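Local coordinates for protein virC2 (Agrobacterium tumefaciens, PDB 2RH3) that probably binds DNA through its C-terminal ribbon-helix-helix domain, the part modelled here, and enhances T-DNA transfer and virulence in crown gall disease, at residues F51-K56 with N87-P91; I1-A7 with V71-F77. The contacts are given in a common frame with arbitrary orientation. Where two conformers were deposited one is given. Residues are numbered along the deposited sequence.

Contact 1: residues F51-K56 with N87-P91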
loop_
_atom_site.group_PDB
_atom_site.type_symbol
_atom_site.label_atom_id
_atom_site.label_comp_id
_atom_site.label_asym_id
_atom_site.label_seq_id
_atom_site.Cartn_x
_atom_site.Cartn_y
_atom_site.Cartn_z
ATOM N N PHE A 51 10.153 -8.948 -0.043
ATOM C CA PHE A 51 9.334 -7.862 0.487
ATOM C C PHE A 51 9.850 -7.306 1.817
ATOM O O PHE A 51 9.566 -6.166 2.159
ATOM C CB PHE A 51 7.878 -8.313 0.633
ATOM C CG PHE A 51 7.624 -9.192 1.834
ATOM C CD1 PHE A 51 7.020 -8.672 2.982
ATOM C CD2 PHE A 51 7.970 -10.536 1.814
ATOM C CE1 PHE A 51 6.766 -9.483 4.080
ATOM C CE2 PHE A 51 7.723 -11.349 2.914
ATOM C CZ PHE A 51 7.124 -10.823 4.040
ATOM N N ARG A 52 10.612 -8.112 2.557
ATOM C CA ARG A 52 11.153 -7.685 3.852
ATOM C C ARG A 52 12.225 -6.602 3.713
ATOM O O ARG A 52 12.569 -5.938 4.693
ATOM C CB ARG A 52 11.684 -8.880 4.647
ATOM C CG ARG A 52 10.608 -9.883 5.015
ATOM C CD ARG A 52 11.165 -11.037 5.828
ATOM N NE ARG A 52 10.464 -12.274 5.502
ATOM C CZ ARG A 52 10.830 -13.107 4.532
ATOM N NH1 ARG A 52 11.904 -12.846 3.798
ATOM N NH2 ARG A 52 10.122 -14.205 4.300
ATOM N N ALA A 53 12.737 -6.427 2.493
ATOM C CA ALA A 53 13.721 -5.377 2.187
ATOM C C ALA A 53 13.094 -4.112 1.599
ATOM O O ALA A 53 13.793 -3.157 1.240
ATOM C CB ALA A 53 14.794 -5.922 1.257
ATOM N N ALA A 54 11.774 -4.107 1.489
ATOM C CA ALA A 54 11.079 -3.006 0.868
ATOM C C ALA A 54 10.646 -1.949 1.902
ATOM O O ALA A 54 10.454 -2.270 3.081
ATOM C CB ALA A 54 9.895 -3.535 0.083
ATOM N N PRO A 55 10.520 -0.677 1.468
ATOM C CA PRO A 55 10.057 0.421 2.334
ATOM C C PRO A 55 8.720 0.112 3.007
ATOM O O PRO A 55 7.888 -0.584 2.428
ATOM C CB PRO A 55 9.876 1.587 1.358
ATOM C CG PRO A 55 10.735 1.279 0.206
ATOM C CD PRO A 55 10.817 -0.213 0.097
ATOM N N LYS A 56 8.516 0.634 4.211
ATOM C CA LYS A 56 7.339 0.294 5.015
ATOM C C LYS A 56 6.220 1.335 4.899
ATOM O O LYS A 56 5.037 0.998 4.988
ATOM C CB LYS A 56 7.735 0.103 6.492
ATOM C CG LYS A 56 8.605 -1.119 6.751
ATOM C CD LYS A 56 7.763 -2.350 7.045
ATOM C CE LYS A 56 8.592 -3.614 6.958
ATOM N NZ LYS A 56 8.811 -4.028 5.545
ATOM N N ASN A 87 3.913 -13.185 9.286
ATOM C CA ASN A 87 5.145 -13.484 10.013
ATOM C C ASN A 87 6.028 -12.247 10.169
ATOM O O ASN A 87 6.736 -12.097 11.164
ATOM C CB ASN A 87 5.943 -14.577 9.298
ATOM C CG ASN A 87 5.338 -15.960 9.453
ATOM O OD1 ASN A 87 5.683 -16.874 8.696
ATOM N ND2 ASN A 87 4.467 -16.137 10.441
ATOM N N HIS A 88 5.968 -11.365 9.173
ATOM C CA HIS A 88 6.805 -10.181 9.125
ATOM C C HIS A 88 6.153 -8.939 9.716
ATOM O O HIS A 88 6.766 -8.242 10.523
ATOM C CB HIS A 88 7.228 -9.905 7.679
ATOM C CG HIS A 88 8.025 -8.653 7.513
ATOM N ND1 HIS A 88 9.316 -8.529 7.976
ATOM C CD2 HIS A 88 7.720 -7.475 6.920
ATOM C CE1 HIS A 88 9.772 -7.325 7.679
ATOM N NE2 HIS A 88 8.821 -6.664 7.042
ATOM N N PHE A 89 4.915 -8.672 9.313
ATOM C CA PHE A 89 4.188 -7.481 9.749
ATOM C C PHE A 89 3.513 -7.649 11.105
ATOM O O PHE A 89 3.162 -6.659 11.739
ATOM C CB PHE A 89 3.159 -7.055 8.703
ATOM C CG PHE A 89 3.780 -6.540 7.424
ATOM C CD1 PHE A 89 4.498 -5.346 7.414
ATOM C CD2 PHE A 89 3.659 -7.260 6.246
ATOM C CE1 PHE A 89 5.081 -4.878 6.228
ATOM C CE2 PHE A 89 4.233 -6.804 5.062
ATOM C CZ PHE A 89 4.949 -5.622 5.055
ATOM N N ASP A 90 3.364 -8.903 11.531
ATOM C CA ASP A 90 2.696 -9.263 12.793
ATOM C C ASP A 90 3.516 -10.347 13.508
ATOM O O ASP A 90 2.999 -11.429 13.814
ATOM C CB ASP A 90 1.270 -9.746 12.487
ATOM C CG ASP A 90 0.426 -9.950 13.736
ATOM O OD1 ASP A 90 0.772 -9.401 14.807
ATOM O OD2 ASP A 90 -0.600 -10.661 13.644
ATOM N N PRO A 91 4.807 -10.061 13.785
ATOM C CA PRO A 91 5.747 -11.089 14.222
ATOM C C PRO A 91 5.382 -11.773 15.553
ATOM O O PRO A 91 5.856 -12.881 15.831
ATOM C CB PRO A 91 7.064 -10.316 14.372
ATOM C CG PRO A 91 6.670 -8.908 14.544
ATOM C CD PRO A 91 5.453 -8.734 13.706
#
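Start with the rings. Phe51, in the 3-10 turn that opens segment 51-56, and His88 and Phe89, the last two residues of helix 79-89, form an aromatic cluster. Phe51 CE1 lies 3.6 Å from His88 CD2 and makes an apolar contact of 3.8 Å with Phe89 CE2, which sits near the Phe51 plane at the ring edge. The Phe51 and His88 planes are almost perpendicular, at 85°, with centroids 5.2 Å apart; Phe51 and Phe89 meet at 44° and 6.0 Å. Both pairs are oblique.

Aliphatic chains close around the rings. The CG methylene of Arg52 sits over one face of the His88 ring, 3.7 Å from its centroid, a CH-pi contact. Lys56 curls back, putting its CD 3.8 Å from Phe89 CE1, at the edge of that ring.

Polar contact is slight. Lys56 NZ gives a weak hydrogen bond of 3.0 Å to His88 NE2, near the imidazole plane, and another weak one of 3.4 Å to Ala54 O, two residues back in the same segment. The 3-10 turn before it is closed by Ala54 N to Phe51 O, 3.1 Å.

Behind the two buried phenylalanines lies the helical core: Phe51 touches Met45 and Leu46 of helix 27-47, and Phe89 rests on Phe100 and Ala107 of helix 97-118. At Asp90 the chain leaves helical geometry, and Asp90 OD1 accepts a hydrogen bond from Glu95 N. This is an aromatic cluster at a helix C-terminus, joining the loop after helix 27-47 to the first helix of the second strand-helix-helix unit in this ribbon-helix-helix domain.

Contact 2: residues I1-A7 with V71-F77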
loop_
_atom_site.group_PDB
_atom_site.type_symbol
_atom_site.label_atom_id
_atom_site.label_comp_id
_atom_site.label_asym_id
_atom_site.label_seq_id
_atom_site.Cartn_x
_atom_site.Cartn_y
_atom_site.Cartn_z
ATOM N N ILE A 1 -7.327 -16.486 0.893
ATOM C CA ILE A 1 -8.406 -15.819 1.684
ATOM C C ILE A 1 -8.516 -14.326 1.363
ATOM O O ILE A 1 -7.597 -13.732 0.793
ATOM C CB ILE A 1 -8.218 -16.005 3.216
ATOM C CG1 ILE A 1 -6.859 -15.453 3.677
ATOM C CG2 ILE A 1 -8.402 -17.475 3.603
ATOM C CD1 ILE A 1 -6.832 -15.012 5.133
ATOM N N GLN A 2 -9.646 -13.734 1.742
ATOM C CA GLN A 2 -9.882 -12.309 1.551
ATOM C C GLN A 2 -9.222 -11.517 2.673
ATOM O O GLN A 2 -9.496 -11.749 3.853
ATOM C CB GLN A 2 -11.386 -12.016 1.503
ATOM C CG GLN A 2 -11.737 -10.590 1.089
ATOM C CD GLN A 2 -13.232 -10.325 1.076
ATOM O OE1 GLN A 2 -13.969 -10.787 1.947
ATOM N NE2 GLN A 2 -13.686 -9.565 0.087
ATOM N N VAL A 3 -8.351 -10.586 2.290
ATOM C CA VAL A 3 -7.675 -9.704 3.232
ATOM C C VAL A 3 -8.217 -8.290 3.063
ATOM O O VAL A 3 -8.284 -7.764 1.946
ATOM C CB VAL A 3 -6.131 -9.739 3.034
ATOM C CG1 VAL A 3 -5.424 -8.723 3.932
ATOM C CG2 VAL A 3 -5.600 -11.140 3.302
ATOM N N PHE A 4 -8.623 -7.690 4.175
ATOM C CA PHE A 4 -9.108 -6.324 4.169
ATOM C C PHE A 4 -7.937 -5.373 4.386
ATOM O O PHE A 4 -7.057 -5.635 5.216
ATOM C CB PHE A 4 -10.247 -6.140 5.177
ATOM C CG PHE A 4 -11.485 -6.931 4.824
ATOM C CD1 PHE A 4 -12.467 -6.386 3.998
ATOM C CD2 PHE A 4 -11.647 -8.238 5.287
ATOM C CE1 PHE A 4 -13.603 -7.128 3.649
ATOM C CE2 PHE A 4 -12.777 -8.985 4.947
ATOM C CZ PHE A 4 -13.757 -8.430 4.127
ATOM N N LEU A 5 -7.923 -4.302 3.593
ATOM C CA LEU A 5 -6.777 -3.407 3.450
ATOM C C LEU A 5 -7.201 -1.949 3.585
ATOM O O LEU A 5 -8.345 -1.600 3.315
ATOM C CB LEU A 5 -6.163 -3.599 2.059
ATOM C CG LEU A 5 -5.823 -5.036 1.661
ATOM C CD1 LEU A 5 -5.992 -5.220 0.159
ATOM C CD2 LEU A 5 -4.413 -5.399 2.112
ATOM N N SER A 6 -6.267 -1.097 3.987
ATOM C CA SER A 6 -6.537 0.328 4.109
ATOM C C SER A 6 -5.256 1.117 3.944
ATOM O O SER A 6 -4.178 0.645 4.299
ATOM C CB SER A 6 -7.206 0.659 5.449
ATOM O OG SER A 6 -6.369 0.328 6.539
ATOM N N ALA A 7 -5.373 2.315 3.376
ATOM C CA ALA A 7 -4.215 3.175 3.176
ATOM C C ALA A 7 -4.628 4.627 3.042
ATOM O O ALA A 7 -5.766 4.922 2.687
ATOM C CB ALA A 7 -3.440 2.747 1.939
ATOM N N VAL A 71 -8.637 5.102 2.658
ATOM C CA VAL A 71 -9.269 4.302 1.625
ATOM C C VAL A 71 -9.345 2.849 2.094
ATOM O O VAL A 71 -8.363 2.319 2.612
ATOM C CB VAL A 71 -8.469 4.427 0.304
ATOM C CG1 VAL A 71 -9.232 3.810 -0.852
ATOM C CG2 VAL A 71 -8.178 5.898 0.017
ATOM N N GLN A 72 -10.510 2.224 1.924
ATOM C CA GLN A 72 -10.757 0.851 2.391
ATOM C C GLN A 72 -11.031 -0.081 1.219
ATOM O O GLN A 72 -11.795 0.254 0.311
ATOM C CB GLN A 72 -11.951 0.794 3.356
ATOM C CG GLN A 72 -11.886 1.746 4.530
ATOM C CD GLN A 72 -11.094 1.201 5.698
ATOM O OE1 GLN A 72 -10.829 -0.006 5.791
ATOM N NE2 GLN A 72 -10.720 2.090 6.611
ATOM N N THR A 73 -10.410 -1.255 1.242
ATOM C CA THR A 73 -10.563 -2.218 0.159
ATOM C C THR A 73 -10.325 -3.640 0.654
ATOM O O THR A 73 -9.868 -3.839 1.783
ATOM C CB THR A 73 -9.615 -1.882 -1.036
ATOM O OG1 THR A 73 -10.088 -2.511 -2.231
ATOM C CG2 THR A 73 -8.178 -2.319 -0.765
ATOM N N SER A 74 -10.661 -4.621 -0.182
ATOM C CA SER A 74 -10.284 -6.014 0.067
ATOM C C SER A 74 -9.701 -6.671 -1.188
ATOM O O SER A 74 -9.866 -6.162 -2.300
ATOM C CB SER A 74 -11.453 -6.825 0.652
ATOM O OG SER A 74 -12.471 -7.090 -0.296
ATOM N N ARG A 75 -8.998 -7.789 -0.997
ATOM C CA ARG A 75 -8.373 -8.532 -2.095
ATOM C C ARG A 75 -8.065 -9.954 -1.639
ATOM O O ARG A 75 -7.746 -10.184 -0.469
ATOM C CB ARG A 75 -7.086 -7.839 -2.566
ATOM C CG ARG A 75 -6.570 -8.308 -3.928
ATOM C CD ARG A 75 -5.345 -7.518 -4.350
ATOM N NE ARG A 75 -4.763 -7.991 -5.608
ATOM C CZ ARG A 75 -3.849 -8.955 -5.700
ATOM N NH1 ARG A 75 -3.378 -9.310 -6.887
ATOM N NH2 ARG A 75 -3.412 -9.575 -4.611
ATOM N N MET A 76 -8.172 -10.901 -2.570
ATOM C CA MET A 76 -7.860 -12.304 -2.303
ATOM C C MET A 76 -6.367 -12.553 -2.430
ATOM O O MET A 76 -5.744 -12.157 -3.421
ATOM C CB MET A 76 -8.607 -13.229 -3.276
ATOM C CG MET A 76 -10.111 -13.010 -3.349
ATOM S SD MET A 76 -10.950 -13.426 -1.814
ATOM C CE MET A 76 -12.667 -13.290 -2.322
ATOM N N PHE A 77 -5.800 -13.206 -1.420
ATOM C CA PHE A 77 -4.401 -13.622 -1.440
ATOM C C PHE A 77 -4.316 -15.117 -1.158
ATOM O O PHE A 77 -5.085 -15.635 -0.345
ATOM C CB PHE A 77 -3.594 -12.892 -0.366
ATOM C CG PHE A 77 -3.453 -11.413 -0.587
ATOM C CD1 PHE A 77 -2.384 -10.904 -1.321
ATOM C CD2 PHE A 77 -4.364 -10.525 -0.027
ATOM C CE1 PHE A 77 -2.240 -9.530 -1.512
ATOM C CE2 PHE A 77 -4.229 -9.149 -0.214
ATOM C CZ PHE A 77 -3.168 -8.655 -0.958
HETATM O O HOH W 1 -10.950 -2.655 4.434
#
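Strands 2-7 and 71-76 run antiparallel, and their main chains satisfy each other in pairs. Val3 N reaches Arg75 O at 2.9 Å and Arg75 N returns to Val3 O at 3.0 Å; Leu5 N to Thr73 O is 2.7 Å, with Thr73 N to Leu5 O at 2.9 Å. Ala7 N to Val71 O, 3.1 Å, is matched by Val71 N to Ala7 O, 2.9 Å. A further pair follows: Phe77 N donates to Ile1 O at 2.9 Å, and Ile1 N to Phe77 O at 2.7 Å.

The non-hydrogen-bonded pairs between these rungs add CA-H...O contacts, the shortest from Ser6 CA to Val71 O at 3.1 Å. A water lies within hydrogen-bonding distance of Leu5 O and Gln72 OE1, 3.0 Å from each.

The two faces differ. Gln2, Phe4, Ser6, Gln72, Ser74 and Met76 share one, where Gln2 NE2 comes within 2.8 Å of Ser74 OG. Val3, Leu5, Ala7, Val71 and partly exposed Thr73 point the other way. Leu5, Ala7 and Val71 touch helices 27-47 or 97-118, and Val3 touches Ile82; Val3 CG2 meets Phe77 CD2 at 3.6 Å. Arg75 starts here too, but its guanidinium finds Glu43 in a salt bridge.

The chemistry implies an intramolecular ribbon: backbone bonds fix its register, apolar side chains seat it on the helices, and a mixed face, with Gln2, Gln72, Phe4 and Met76 exposed, stays outside, consistent with the DNA-reading surface of ribbon-helix-helix proteins.

In the fold
Contact 2 is the ribbon; contact 1 closes the loop after helix 27-47 against the end of helix 79-89, their centres about 17 Å apart. In contact 1 the phenylalanines are buried while Arg52 and Lys56 are exposed at the rim; in contact 2 the side of Val3, Leu5, Ala7 and Val71 is buried and most of the other exposed. Contact 2 is a ladder of main-chain hydrogen bonds, whereas contact 1 depends on side chains, with aromatic packing and one weak hydrogen bond. Each closes against helices 27-47 and 97-118. Contact 2 pairs the strands of two strand-helix-helix units within one chain, which classical ribbon-helix-helix proteins provide as a dimer; contact 1 links the halves at a second place.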